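PDB 6RJ1: Mgp-operon protein 3 from Mycoplasma pneumoniae, which probably acts as a surface adhesin, known as P40/P90, that helps this human pathogen attach to host cells. Local coordinates for residues L550-K556 / L693-V699; T726-S730 / D819-D823; N777-K783 / S800-R806; H731-P736 / E830-Y836. Numbering follows the deposited sequence.

Contact 1: L550-K556 / L693-V699; sequences LVFAAFK and LLVYGIV
This is a buried pairing of adjacent antiparallel strands within a branched mixed sheet; the centre of the contact is about 10 Å from the centre of the chain. Strand 693-699 lies between strands 549-563 and 723-732. The segment axes approach to 4.5 Å, and their directions differ by 154°. Both backbones are extended, and the register runs unbroken from Leu550 opposite Val699 to Phe555 opposite Leu694. Leu550/Val699, Phe552/Gly697 and Ala554/Val695 are hydrogen-bonded pairs; Val699 N to Leu550 O (2.7 Å) and Gly697 N to Phe552 O (3.1 Å) mark the range. Lys556 N to Leu693 O (2.8 Å) adds a seventh bond, beyond which a water links Lys556 O (2.7 Å) with Leu693 N (2.8 Å). On the face of Val551, Ala553, Tyr696 and Ile698, Leu694 (t) sets CD1 over the Phe555 ring, 3.9 Å from its centroid, in a CH-pi contact. On the other face Phe552 (p) lays its ring across Gly697, reaching Val695 CG1 from CE2 (4.1 Å) and Val699 CG1 from CD1 (4.1 Å). Strands 799-805 and 808-815 pack on the Val551/Ala553 face. Regular antiparallel pairing of this kind builds beta-sheet blades, consistent with the beta-propeller clan of this adhesin family.

Contact 2: T726-S730 / D819-D823; sequences TNTAS and DKLLD
Near the surface, an inverse gamma turn at a break in strand 723-732 meets a G1 beta bulge at the edge of another sheet, beside the weakly bonded strand 820-821. Asn727 (phi/psi -94/55) is the centre of the turn, which a weak bond from Thr728 N to Thr726 O (3.2 Å) closes; from Thr728 onward the segment is an extended strand. In the partner, Asp819 (59/47) and the extended Lys820 form the bulge against strand 808-815. No backbone hydrogen bond joins 726-730 to 819-823, and the nearest CA atoms, those of Asn727 and Lys820, are 6.0 Å apart, so side chains make the contact. The apolar part belongs to Leu821, whose CB points toward the other segment. Its off-well chi1 (-101°) and chi2 near 50° bring CD2 to 3.6 Å from Ala729 CB and 3.7 Å from Thr728 C, while CD1 lies 3.4 Å from Asn727 O. Leu821 also touches Tyr696 and Ile698 of strand 693-699, so it bridges the two sheets. Thr728 directs its CB away, and its OG1 bonds to Asn499. The polar part is slight: Lys820 (m, t, t, m) passes the Asn727 amide, with CG 3.3 Å from Asn727 OD1, and its NZ gives that same OD1 a weak hydrogen bond of 3.5 Å.

Contact 3: N777-K783 / S800-R806; sequences NFGTGLK and SAVLLVR
Strands 779-786 and 799-805 follow one another in the chain and pair as an antiparallel hairpin; the axes of 779-783 and 800-805 approach to 4.7 Å, with directions 173° apart. Thr780 pairs with Leu804 (Thr780 N to Leu804 O and Leu804 N to Thr780 O, both 2.9 Å) and Lys783 with Val802 (Lys783 N to Val802 O 3.0 Å, Val802 N to Lys783 O 2.9 Å). Between these pairs the register slips by one at a beta bulge that contains Gly781, whose positive phi (67/53) favours glycine. Past the bulge, Leu782 in the t rotamer brings CD1 to 3.8 Å from Leu803 CD2 and 3.9 Å from Ala801 CB. Leu803 takes chi1 p, and its CD1 comes within 4.3 Å of Gly779 CA, where a CB would be tight. Asn777 (chi1 -150°) curls its amide back, so OD1 accepts from Phe778 N (2.9 Å) and from Arg806 N (3.2 Å); its ND2 bonds to Leu733 O. Arg806 (m, t, p) packs CG 4.1 Å from Phe778 CB before its guanidinium forms a salt bridge with Asp769. Thr780 OG1 bonds to Asp471. Leu782 and Ala801 rest on strand 549-563, Val802 and Leu804 on strand 862-868, and strand 808-815 flanks 799-805, placing the hairpin between two further sheets.

Contact 4: H731-P736 / E830-Y836; sequences HYLPVP and EPISFSY
Side chains alone join 731-736 to 830-836: no hydrogen bond crosses, and the closest CA atoms, of His731 and Phe834, are 7.8 Å apart. The first segment leaves strand 723-732 after Tyr732 and continues as a proline-containing loop; the second is a loop that becomes strand 834-838 at Phe834. Glu830 opens it, its OE2 4.0 Å from His731 NE2 near the plane of the imidazole, too far for a hydrogen bond. Pro831 sets CG 3.6 Å from His731 CE1, at the edge of the same ring. Ile832 and Ser833, both with small negative psi, turn the chain. Phe834 (chi1 t) then lays its ring on that of His731 (chi1 t) in an offset stack, with centroids 3.9 Å apart and planes at 12°; CD2 of His731 and CE1 of Phe834 approach to 3.4 Å. His731 CB also sits over the Phe834 face, 3.9 Å from the centroid. Leu733 CD1 meets the edge of that ring at Phe834 CZ (3.7 Å). Two residues on, Tyr836 (t) brings CD1 to 3.7 Å from Leu733 CD1 and its OH to 4.1 Å from Pro736 CG. Without a hydrogen bond, the contact depends on shape and ring overlap to join the end of strand 723-732 and the following loop to the start of strand 834-838.

Contacts 1 and 3 are buried backbone pairings, each within one sheet, whereas contacts 2 and 4 join two sheets through side chains, contact 2 at the surface and contact 4 partly buried. Contacts 2 and 4 share strand 723-732, which borders strand 693-699 of contact 1: Tyr696 O receives Ala729 N (2.9 Å) and Leu694 O receives His731 N (2.7 Å). Regular pairing in contact 1 contrasts with the bulged register of contact 3, yet the two pack directly, Ala553 CB lying 3.6 Å from Leu782 CD1. Contact 3 lies within the chain loops that contacts 2 and 4 close, and a probable hydrogen bond ties Tyr696 OH of contact 1 to Ser833 OG of contact 4 (2.9 Å).

Contact 1: L550-K556 / L693-V699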
loop_
_atom_site.group_PDB
_atom_site.type_symbol
_atom_site.label_atom_id
_atom_site.label_comp_id
_atom_site.label_asym_id
_atom_site.label_seq_id
_atom_site.Cartn_x
_atom_site.Cartn_y
_atom_site.Cartn_z
ATOM N N LEU A 550 18.995 2.911 -0.797
ATOM C CA LEU A 550 17.651 2.895 -0.238
ATOM C C LEU A 550 16.913 1.635 -0.705
ATOM O O LEU A 550 16.915 1.302 -1.885
ATOM C CB LEU A 550 16.860 4.159 -0.627
ATOM C CG LEU A 550 15.405 4.219 -0.119
ATOM C CD1 LEU A 550 15.332 4.763 1.293
ATOM C CD2 LEU A 550 14.516 5.002 -1.061
ATOM N N VAL A 551 16.274 0.956 0.232
ATOM C CA VAL A 551 15.479 -0.226 -0.032
ATOM C C VAL A 551 14.031 0.111 0.361
ATOM O O VAL A 551 13.802 0.767 1.376
ATOM C CB VAL A 551 16.071 -1.446 0.713
ATOM C CG1 VAL A 551 15.076 -2.592 0.781
ATOM C CG2 VAL A 551 17.362 -1.909 0.049
ATOM N N PHE A 552 13.065 -0.285 -0.473
ATOM C CA PHE A 552 11.646 -0.046 -0.215
ATOM C C PHE A 552 10.793 -1.236 -0.669
ATOM O O PHE A 552 11.239 -2.075 -1.462
ATOM C CB PHE A 552 11.177 1.269 -0.880
ATOM C CG PHE A 552 10.835 1.129 -2.345
ATOM C CD1 PHE A 552 11.837 1.123 -3.313
ATOM C CD2 PHE A 552 9.516 0.961 -2.757
ATOM C CE1 PHE A 552 11.524 0.955 -4.668
ATOM C CE2 PHE A 552 9.206 0.775 -4.108
ATOM C CZ PHE A 552 10.213 0.774 -5.053
ATOM N N ALA A 553 9.552 -1.277 -0.171
ATOM C CA ALA A 553 8.532 -2.272 -0.493
ATOM C C ALA A 553 7.182 -1.639 -0.274
ATOM O O ALA A 553 6.994 -0.848 0.661
ATOM C CB ALA A 553 8.679 -3.513 0.370
ATOM N N ALA A 554 6.251 -1.952 -1.171
ATOM C CA ALA A 554 4.901 -1.412 -1.154
ATOM C C ALA A 554 3.968 -2.334 -1.915
ATOM O O ALA A 554 4.413 -3.134 -2.739
ATOM C CB ALA A 554 4.900 -0.035 -1.820
ATOM N N PHE A 555 2.669 -2.210 -1.657
ATOM C CA PHE A 555 1.680 -2.929 -2.438
ATOM C C PHE A 555 1.207 -1.932 -3.472
ATOM O O PHE A 555 1.043 -0.750 -3.158
ATOM C CB PHE A 555 0.498 -3.395 -1.587
ATOM C CG PHE A 555 0.639 -4.811 -1.114
ATOM C CD1 PHE A 555 0.374 -5.878 -1.971
ATOM C CD2 PHE A 555 1.042 -5.088 0.188
ATOM C CE1 PHE A 555 0.529 -7.195 -1.536
ATOM C CE2 PHE A 555 1.189 -6.404 0.623
ATOM C CZ PHE A 555 0.937 -7.447 -0.245
ATOM N N LYS A 556 1.036 -2.387 -4.709
ATOM C CA LYS A 556 0.529 -1.547 -5.782
ATOM C C LYS A 556 -0.949 -1.340 -5.467
ATOM O O LYS A 556 -1.683 -2.317 -5.282
ATOM C CB LYS A 556 0.706 -2.268 -7.132
ATOM C CG LYS A 556 0.130 -1.530 -8.334
ATOM C CD LYS A 556 -0.275 -2.499 -9.455
ATOM C CE LYS A 556 -1.752 -2.844 -9.426
ATOM N NZ LYS A 556 -2.590 -1.754 -10.008
ATOM N N LEU A 693 -0.363 -7.192 -5.810
ATOM C CA LEU A 693 1.002 -7.044 -6.291
ATOM C C LEU A 693 1.928 -6.282 -5.354
ATOM O O LEU A 693 1.738 -5.082 -5.118
ATOM C CB LEU A 693 1.002 -6.402 -7.687
ATOM C CG LEU A 693 1.448 -7.261 -8.869
ATOM C CD1 LEU A 693 0.612 -8.537 -9.011
ATOM C CD2 LEU A 693 1.382 -6.453 -10.144
ATOM N N LEU A 694 2.956 -6.985 -4.838
ATOM C CA LEU A 694 3.977 -6.362 -4.020
ATOM C C LEU A 694 5.086 -5.873 -4.949
ATOM O O LEU A 694 5.552 -6.604 -5.811
ATOM C CB LEU A 694 4.534 -7.293 -2.931
ATOM C CG LEU A 694 5.444 -6.590 -1.889
ATOM C CD1 LEU A 694 4.632 -6.012 -0.724
ATOM C CD2 LEU A 694 6.527 -7.513 -1.393
ATOM N N VAL A 695 5.455 -4.618 -4.779
ATOM C CA VAL A 695 6.488 -3.904 -5.512
ATOM C C VAL A 695 7.616 -3.654 -4.500
ATOM O O VAL A 695 7.359 -3.218 -3.374
ATOM C CB VAL A 695 5.879 -2.590 -6.087
ATOM C CG1 VAL A 695 6.946 -1.636 -6.586
ATOM C CG2 VAL A 695 4.878 -2.892 -7.197
ATOM N N TYR A 696 8.848 -3.987 -4.875
ATOM C CA TYR A 696 10.022 -3.827 -4.008
ATOM C C TYR A 696 11.243 -3.483 -4.849
ATOM O O TYR A 696 11.231 -3.696 -6.063
ATOM C CB TYR A 696 10.271 -5.103 -3.171
ATOM C CG TYR A 696 10.558 -6.344 -3.997
ATOM C CD1 TYR A 696 9.520 -7.121 -4.512
ATOM C CD2 TYR A 696 11.866 -6.744 -4.260
ATOM C CE1 TYR A 696 9.776 -8.247 -5.290
ATOM C CE2 TYR A 696 12.134 -7.876 -5.027
ATOM C CZ TYR A 696 11.085 -8.620 -5.549
ATOM O OH TYR A 696 11.336 -9.732 -6.320
ATOM N N GLY A 697 12.287 -2.977 -4.205
ATOM C CA GLY A 697 13.515 -2.646 -4.908
ATOM C C GLY A 697 14.560 -1.914 -4.101
ATOM O O GLY A 697 14.324 -1.503 -2.959
ATOM N N ILE A 698 15.741 -1.783 -4.720
ATOM C CA ILE A 698 16.912 -1.072 -4.224
ATOM C C ILE A 698 17.138 0.132 -5.155
ATOM O O ILE A 698 17.029 -0.010 -6.377
ATOM C CB ILE A 698 18.157 -2.007 -4.072
ATOM C CG1 ILE A 698 19.307 -1.288 -3.333
ATOM C CG2 ILE A 698 18.618 -2.649 -5.422
ATOM C CD1 ILE A 698 20.429 -2.194 -2.858
ATOM N N VAL A 699 17.387 1.316 -4.578
ATOM C CA VAL A 699 17.566 2.543 -5.348
ATOM C C VAL A 699 18.820 3.302 -4.863
ATOM O O VAL A 699 19.019 3.479 -3.658
ATOM C CB VAL A 699 16.257 3.403 -5.419
ATOM C CG1 VAL A 699 15.263 3.066 -4.306
ATOM C CG2 VAL A 699 16.523 4.898 -5.493
HETATM O O HOH W 1 -1.618 -4.779 -6.473
#

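Contact 2: T726-S730 / D819-D823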
loop_
_atom_site.group_PDB
_atom_site.type_symbol
_atom_site.label_atom_id
_atom_site.label_comp_id
_atom_site.label_asym_id
_atom_site.label_seq_id
_atom_site.Cartn_x
_atom_site.Cartn_y
_atom_site.Cartn_z
ATOM N N THR A 726 15.260 1.127 -12.202
ATOM C CA THR A 726 15.357 -0.159 -12.899
ATOM C C THR A 726 15.652 -1.367 -11.986
ATOM O O THR A 726 15.380 -2.504 -12.385
ATOM C CB THR A 726 16.365 -0.063 -14.047
ATOM O OG1 THR A 726 17.563 0.527 -13.557
ATOM C CG2 THR A 726 15.831 0.753 -15.220
ATOM N N ASN A 727 16.191 -1.136 -10.776
ATOM C CA ASN A 727 16.494 -2.236 -9.859
ATOM C C ASN A 727 15.345 -2.491 -8.881
ATOM O O ASN A 727 15.513 -2.482 -7.660
ATOM C CB ASN A 727 17.841 -2.036 -9.173
ATOM C CG ASN A 727 18.966 -2.179 -10.150
ATOM O OD1 ASN A 727 19.231 -3.268 -10.660
ATOM N ND2 ASN A 727 19.626 -1.080 -10.460
ATOM N N THR A 728 14.164 -2.718 -9.454
ATOM C CA THR A 728 12.934 -3.010 -8.733
ATOM C C THR A 728 12.276 -4.229 -9.374
ATOM O O THR A 728 12.678 -4.655 -10.465
ATOM C CB THR A 728 11.980 -1.784 -8.721
ATOM O OG1 THR A 728 11.723 -1.372 -10.054
ATOM C CG2 THR A 728 12.519 -0.602 -7.908
ATOM N N ALA A 729 11.278 -4.800 -8.693
ATOM C CA ALA A 729 10.507 -5.940 -9.176
ATOM C C ALA A 729 9.127 -5.970 -8.530
ATOM O O ALA A 729 8.873 -5.281 -7.531
ATOM C CB ALA A 729 11.244 -7.237 -8.898
ATOM N N SER A 730 8.229 -6.756 -9.126
ATOM C CA SER A 730 6.880 -6.946 -8.631
ATOM C C SER A 730 6.625 -8.420 -8.461
ATOM O O SER A 730 7.173 -9.249 -9.202
ATOM C CB SER A 730 5.850 -6.311 -9.557
ATOM O OG SER A 730 5.611 -7.089 -10.719
ATOM N N ASP A 819 24.990 -4.267 -5.652
ATOM C CA ASP A 819 23.941 -3.480 -4.990
ATOM C C ASP A 819 22.676 -3.428 -5.857
ATOM O O ASP A 819 22.078 -2.372 -6.088
ATOM C CB ASP A 819 24.441 -2.097 -4.527
ATOM C CG ASP A 819 25.593 -2.164 -3.542
ATOM O OD1 ASP A 819 25.431 -2.807 -2.480
ATOM O OD2 ASP A 819 26.655 -1.572 -3.830
ATOM N N LYS A 820 22.297 -4.615 -6.345
ATOM C CA LYS A 820 21.144 -4.887 -7.199
ATOM C C LYS A 820 20.339 -6.050 -6.593
ATOM O O LYS A 820 20.784 -6.654 -5.617
ATOM C CB LYS A 820 21.621 -5.250 -8.620
ATOM C CG LYS A 820 22.201 -4.080 -9.405
ATOM C CD LYS A 820 22.834 -4.547 -10.706
ATOM C CE LYS A 820 23.321 -3.401 -11.560
ATOM N NZ LYS A 820 22.222 -2.812 -12.371
ATOM N N LEU A 821 19.164 -6.359 -7.163
ATOM C CA LEU A 821 18.302 -7.465 -6.733
ATOM C C LEU A 821 18.998 -8.803 -7.014
ATOM O O LEU A 821 19.648 -8.933 -8.053
ATOM C CB LEU A 821 16.977 -7.390 -7.511
ATOM C CG LEU A 821 15.738 -6.802 -6.822
ATOM C CD1 LEU A 821 16.015 -5.469 -6.166
ATOM C CD2 LEU A 821 14.655 -6.589 -7.822
ATOM N N LEU A 822 18.894 -9.780 -6.086
ATOM C CA LEU A 822 19.522 -11.096 -6.247
ATOM C C LEU A 822 18.854 -11.907 -7.367
ATOM O O LEU A 822 17.662 -12.219 -7.294
ATOM C CB LEU A 822 19.554 -11.865 -4.917
ATOM C CG LEU A 822 20.495 -13.075 -4.838
ATOM C CD1 LEU A 822 21.960 -12.652 -4.794
ATOM C CD2 LEU A 822 20.174 -13.931 -3.626
ATOM N N ASP A 823 19.632 -12.196 -8.425
ATOM C CA ASP A 823 19.185 -12.884 -9.637
ATOM C C ASP A 823 20.013 -14.148 -9.957
ATOM O O ASP A 823 21.106 -14.338 -9.419
ATOM C CB ASP A 823 19.232 -11.879 -10.814
ATOM C CG ASP A 823 18.501 -12.298 -12.080
ATOM O OD1 ASP A 823 17.244 -12.332 -12.060
ATOM O OD2 ASP A 823 19.182 -12.571 -13.098
#

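Contact 3: N777-K783 / S800-R806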
loop_
_atom_site.group_PDB
_atom_site.type_symbol
_atom_site.label_atom_id
_atom_site.label_comp_id
_atom_site.label_asym_id
_atom_site.label_seq_id
_atom_site.Cartn_x
_atom_site.Cartn_y
_atom_site.Cartn_z
ATOM N N ASN A 777 -4.720 -7.820 0.939
ATOM C CA ASN A 777 -3.418 -8.008 1.554
ATOM C C ASN A 777 -2.878 -6.684 2.085
ATOM O O ASN A 777 -3.277 -5.615 1.629
ATOM C CB ASN A 777 -2.433 -8.717 0.629
ATOM C CG ASN A 777 -1.420 -9.550 1.379
ATOM O OD1 ASN A 777 -1.288 -9.488 2.602
ATOM N ND2 ASN A 777 -0.670 -10.353 0.665
ATOM N N PHE A 778 -2.012 -6.764 3.087
ATOM C CA PHE A 778 -1.428 -5.604 3.744
ATOM C C PHE A 778 0.027 -5.916 4.075
ATOM O O PHE A 778 0.342 -7.039 4.438
ATOM C CB PHE A 778 -2.264 -5.282 4.998
ATOM C CG PHE A 778 -1.636 -4.405 6.050
ATOM C CD1 PHE A 778 -1.700 -3.023 5.953
ATOM C CD2 PHE A 778 -1.046 -4.959 7.175
ATOM C CE1 PHE A 778 -1.153 -2.211 6.944
ATOM C CE2 PHE A 778 -0.497 -4.142 8.163
ATOM C CZ PHE A 778 -0.555 -2.773 8.040
ATOM N N GLY A 779 0.890 -4.927 3.923
ATOM C CA GLY A 779 2.315 -5.059 4.187
ATOM C C GLY A 779 2.816 -3.958 5.087
ATOM O O GLY A 779 2.476 -2.795 4.885
ATOM N N THR A 780 3.626 -4.320 6.088
ATOM C CA THR A 780 4.146 -3.385 7.083
ATOM C C THR A 780 5.537 -3.781 7.594
ATOM O O THR A 780 5.921 -4.950 7.529
ATOM C CB THR A 780 3.114 -3.254 8.252
ATOM O OG1 THR A 780 3.470 -2.176 9.116
ATOM C CG2 THR A 780 2.966 -4.539 9.069
ATOM N N GLY A 781 6.236 -2.795 8.138
ATOM C CA GLY A 781 7.519 -2.949 8.804
ATOM C C GLY A 781 8.695 -3.360 7.961
ATOM O O GLY A 781 9.399 -4.299 8.336
ATOM N N LEU A 782 8.970 -2.640 6.861
ATOM C CA LEU A 782 10.155 -2.970 6.077
ATOM C C LEU A 782 11.415 -2.557 6.853
ATOM O O LEU A 782 11.519 -1.409 7.298
ATOM C CB LEU A 782 10.159 -2.359 4.669
ATOM C CG LEU A 782 11.385 -2.753 3.851
ATOM C CD1 LEU A 782 11.106 -3.915 2.944
ATOM C CD2 LEU A 782 11.953 -1.601 3.122
ATOM N N LYS A 783 12.333 -3.518 7.061
ATOM C CA LYS A 783 13.595 -3.282 7.744
ATOM C C LYS A 783 14.695 -4.061 7.066
ATOM O O LYS A 783 14.579 -5.274 6.872
ATOM C CB LYS A 783 13.516 -3.685 9.221
ATOM C CG LYS A 783 13.846 -2.566 10.189
ATOM C CD LYS A 783 15.324 -2.269 10.332
ATOM C CE LYS A 783 15.576 -1.335 11.494
ATOM N NZ LYS A 783 14.891 -0.008 11.339
ATOM N N SER A 800 19.675 -8.229 3.459
ATOM C CA SER A 800 18.298 -8.500 3.099
ATOM C C SER A 800 17.377 -7.553 3.820
ATOM O O SER A 800 17.748 -6.981 4.834
ATOM C CB SER A 800 17.937 -9.938 3.462
ATOM O OG SER A 800 18.713 -10.858 2.714
ATOM N N ALA A 801 16.174 -7.392 3.300
ATOM C CA ALA A 801 15.143 -6.588 3.933
ATOM C C ALA A 801 13.980 -7.507 4.192
ATOM O O ALA A 801 13.703 -8.401 3.388
ATOM C CB ALA A 801 14.716 -5.452 3.028
ATOM N N VAL A 802 13.337 -7.346 5.340
ATOM C CA VAL A 802 12.179 -8.179 5.638
ATOM C C VAL A 802 10.978 -7.305 5.931
ATOM O O VAL A 802 11.132 -6.139 6.296
ATOM C CB VAL A 802 12.395 -9.291 6.714
ATOM C CG1 VAL A 802 13.538 -10.241 6.350
ATOM C CG2 VAL A 802 12.574 -8.707 8.105
ATOM N N LEU A 803 9.787 -7.865 5.747
ATOM C CA LEU A 803 8.517 -7.199 6.034
ATOM C C LEU A 803 7.442 -8.230 6.348
ATOM O O LEU A 803 7.520 -9.387 5.907
ATOM C CB LEU A 803 8.068 -6.238 4.908
ATOM C CG LEU A 803 7.596 -6.861 3.604
ATOM C CD1 LEU A 803 6.329 -6.204 3.121
ATOM C CD2 LEU A 803 8.685 -6.841 2.560
ATOM N N LEU A 804 6.450 -7.806 7.124
ATOM C CA LEU A 804 5.338 -8.654 7.515
ATOM C C LEU A 804 4.137 -8.342 6.645
ATOM O O LEU A 804 3.839 -7.168 6.374
ATOM C CB LEU A 804 5.025 -8.423 9.005
ATOM C CG LEU A 804 5.527 -9.471 10.025
ATOM C CD1 LEU A 804 6.963 -9.925 9.763
ATOM C CD2 LEU A 804 5.423 -8.938 11.425
ATOM N N VAL A 805 3.493 -9.400 6.152
ATOM C CA VAL A 805 2.271 -9.356 5.336
ATOM C C VAL A 805 1.224 -10.266 5.983
ATOM O O VAL A 805 1.548 -10.996 6.927
ATOM C CB VAL A 805 2.491 -9.685 3.832
ATOM C CG1 VAL A 805 3.305 -8.596 3.138
ATOM C CG2 VAL A 805 3.112 -11.066 3.630
ATOM N N ARG A 806 -0.020 -10.241 5.484
ATOM C CA ARG A 806 -1.064 -11.102 6.020
ATOM C C ARG A 806 -0.729 -12.556 5.722
ATOM O O ARG A 806 -0.559 -12.931 4.553
ATOM C CB ARG A 806 -2.437 -10.735 5.456
ATOM C CG ARG A 806 -2.862 -9.313 5.765
ATOM C CD ARG A 806 -4.307 -9.085 5.392
ATOM N NE ARG A 806 -5.227 -9.727 6.332
ATOM C CZ ARG A 806 -6.546 -9.722 6.209
ATOM N NH1 ARG A 806 -7.121 -9.140 5.167
ATOM N NH2 ARG A 806 -7.303 -10.310 7.123
#

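Contact 4: H731-P736 / E830-Y836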
loop_
_atom_site.group_PDB
_atom_site.type_symbol
_atom_site.label_atom_id
_atom_site.label_comp_id
_atom_site.label_asym_id
_atom_site.label_seq_id
_atom_site.Cartn_x
_atom_site.Cartn_y
_atom_site.Cartn_z
ATOM N N HIS A 731 5.805 -8.755 -7.474
ATOM C CA HIS A 731 5.476 -10.132 -7.179
ATOM C C HIS A 731 4.044 -10.257 -6.708
ATOM O O HIS A 731 3.562 -9.444 -5.918
ATOM C CB HIS A 731 6.436 -10.694 -6.121
ATOM C CG HIS A 731 6.660 -12.163 -6.257
ATOM N ND1 HIS A 731 7.836 -12.665 -6.790
ATOM C CD2 HIS A 731 5.836 -13.197 -5.961
ATOM C CE1 HIS A 731 7.691 -13.981 -6.795
ATOM N NE2 HIS A 731 6.507 -14.348 -6.298
ATOM N N TYR A 732 3.377 -11.303 -7.177
ATOM C CA TYR A 732 2.014 -11.619 -6.799
ATOM C C TYR A 732 2.039 -12.208 -5.395
ATOM O O TYR A 732 2.692 -13.226 -5.142
ATOM C CB TYR A 732 1.400 -12.571 -7.836
ATOM C CG TYR A 732 0.051 -13.154 -7.484
ATOM C CD1 TYR A 732 -1.055 -12.332 -7.274
ATOM C CD2 TYR A 732 -0.144 -14.532 -7.451
ATOM C CE1 TYR A 732 -2.313 -12.873 -6.993
ATOM C CE2 TYR A 732 -1.392 -15.079 -7.183
ATOM C CZ TYR A 732 -2.474 -14.250 -6.962
ATOM O OH TYR A 732 -3.691 -14.826 -6.717
ATOM N N LEU A 733 1.376 -11.513 -4.473
ATOM C CA LEU A 733 1.327 -11.892 -3.070
ATOM C C LEU A 733 -0.127 -11.836 -2.552
ATOM O O LEU A 733 -0.536 -10.836 -1.964
ATOM C CB LEU A 733 2.278 -10.961 -2.282
ATOM C CG LEU A 733 2.642 -11.328 -0.857
ATOM C CD1 LEU A 733 3.241 -12.716 -0.773
ATOM C CD2 LEU A 733 3.613 -10.313 -0.291
ATOM N N PRO A 734 -0.926 -12.897 -2.802
ATOM C CA PRO A 734 -2.325 -12.883 -2.351
ATOM C C PRO A 734 -2.485 -13.138 -0.857
ATOM O O PRO A 734 -1.543 -13.619 -0.237
ATOM C CB PRO A 734 -2.947 -14.021 -3.166
ATOM C CG PRO A 734 -1.841 -14.974 -3.360
ATOM C CD PRO A 734 -0.607 -14.151 -3.518
ATOM N N VAL A 735 -3.681 -12.863 -0.282
ATOM C CA VAL A 735 -3.963 -13.185 1.128
ATOM C C VAL A 735 -4.075 -14.709 1.275
ATOM O O VAL A 735 -4.505 -15.369 0.319
ATOM C CB VAL A 735 -5.236 -12.524 1.721
ATOM C CG1 VAL A 735 -4.949 -11.133 2.241
ATOM C CG2 VAL A 735 -6.419 -12.541 0.762
ATOM N N PRO A 736 -3.759 -15.301 2.448
ATOM C CA PRO A 736 -3.957 -16.745 2.593
ATOM C C PRO A 736 -5.435 -17.080 2.412
ATOM O O PRO A 736 -6.294 -16.406 2.979
ATOM C CB PRO A 736 -3.499 -17.018 4.029
ATOM C CG PRO A 736 -2.652 -15.881 4.384
ATOM C CD PRO A 736 -3.261 -14.712 3.705
ATOM N N GLU A 830 12.034 -19.715 -9.909
ATOM C CA GLU A 830 11.359 -18.615 -9.222
ATOM C C GLU A 830 12.401 -17.551 -8.819
ATOM O O GLU A 830 13.560 -17.914 -8.614
ATOM C CB GLU A 830 10.569 -19.117 -8.005
ATOM C CG GLU A 830 9.099 -19.344 -8.316
ATOM C CD GLU A 830 8.165 -19.256 -7.124
ATOM O OE1 GLU A 830 7.827 -20.324 -6.559
ATOM O OE2 GLU A 830 7.769 -18.125 -6.754
ATOM N N PRO A 831 12.059 -16.236 -8.790
ATOM C CA PRO A 831 13.074 -15.228 -8.447
ATOM C C PRO A 831 13.630 -15.459 -7.056
ATOM O O PRO A 831 12.868 -15.705 -6.113
ATOM C CB PRO A 831 12.321 -13.896 -8.558
ATOM C CG PRO A 831 10.889 -14.251 -8.415
ATOM C CD PRO A 831 10.747 -15.605 -9.030
ATOM N N ILE A 832 14.964 -15.450 -6.952
ATOM C CA ILE A 832 15.648 -15.674 -5.682
ATOM C C ILE A 832 15.706 -14.371 -4.833
ATOM O O ILE A 832 16.127 -14.425 -3.677
ATOM C CB ILE A 832 17.021 -16.386 -5.852
ATOM C CG1 ILE A 832 17.973 -15.638 -6.820
ATOM C CG2 ILE A 832 16.814 -17.859 -6.269
ATOM C CD1 ILE A 832 19.472 -16.127 -6.782
ATOM N N SER A 833 15.211 -13.229 -5.392
ATOM C CA SER A 833 15.145 -11.908 -4.754
ATOM C C SER A 833 13.919 -11.771 -3.839
ATOM O O SER A 833 13.876 -10.881 -2.990
ATOM C CB SER A 833 15.118 -10.808 -5.812
ATOM O OG SER A 833 13.943 -10.876 -6.602
ATOM N N PHE A 834 12.912 -12.634 -4.040
ATOM C CA PHE A 834 11.676 -12.635 -3.258
ATOM C C PHE A 834 11.425 -14.004 -2.630
ATOM O O PHE A 834 11.586 -15.033 -3.293
ATOM C CB PHE A 834 10.485 -12.233 -4.143
ATOM C CG PHE A 834 9.140 -12.181 -3.457
ATOM C CD1 PHE A 834 8.327 -13.307 -3.394
ATOM C CD2 PHE A 834 8.665 -10.997 -2.909
ATOM C CE1 PHE A 834 7.080 -13.258 -2.766
ATOM C CE2 PHE A 834 7.410 -10.946 -2.302
ATOM C CZ PHE A 834 6.625 -12.073 -2.239
ATOM N N SER A 835 10.983 -13.994 -1.362
ATOM C CA SER A 835 10.623 -15.183 -0.591
ATOM C C SER A 835 9.471 -14.862 0.372
ATOM O O SER A 835 9.503 -13.835 1.054
ATOM C CB SER A 835 11.828 -15.722 0.173
ATOM O OG SER A 835 11.517 -15.988 1.533
ATOM N N TYR A 836 8.464 -15.743 0.424
ATOM C CA TYR A 836 7.333 -15.617 1.335
ATOM C C TYR A 836 7.219 -16.915 2.131
ATOM O O TYR A 836 7.096 -17.994 1.541
ATOM C CB TYR A 836 6.034 -15.266 0.584
ATOM C CG TYR A 836 4.776 -15.466 1.404
ATOM C CD1 TYR A 836 4.349 -14.499 2.311
ATOM C CD2 TYR A 836 4.026 -16.635 1.295
ATOM C CE1 TYR A 836 3.200 -14.685 3.077
ATOM C CE2 TYR A 836 2.890 -16.840 2.072
ATOM C CZ TYR A 836 2.473 -15.858 2.952
ATOM O OH TYR A 836 1.350 -16.070 3.711
#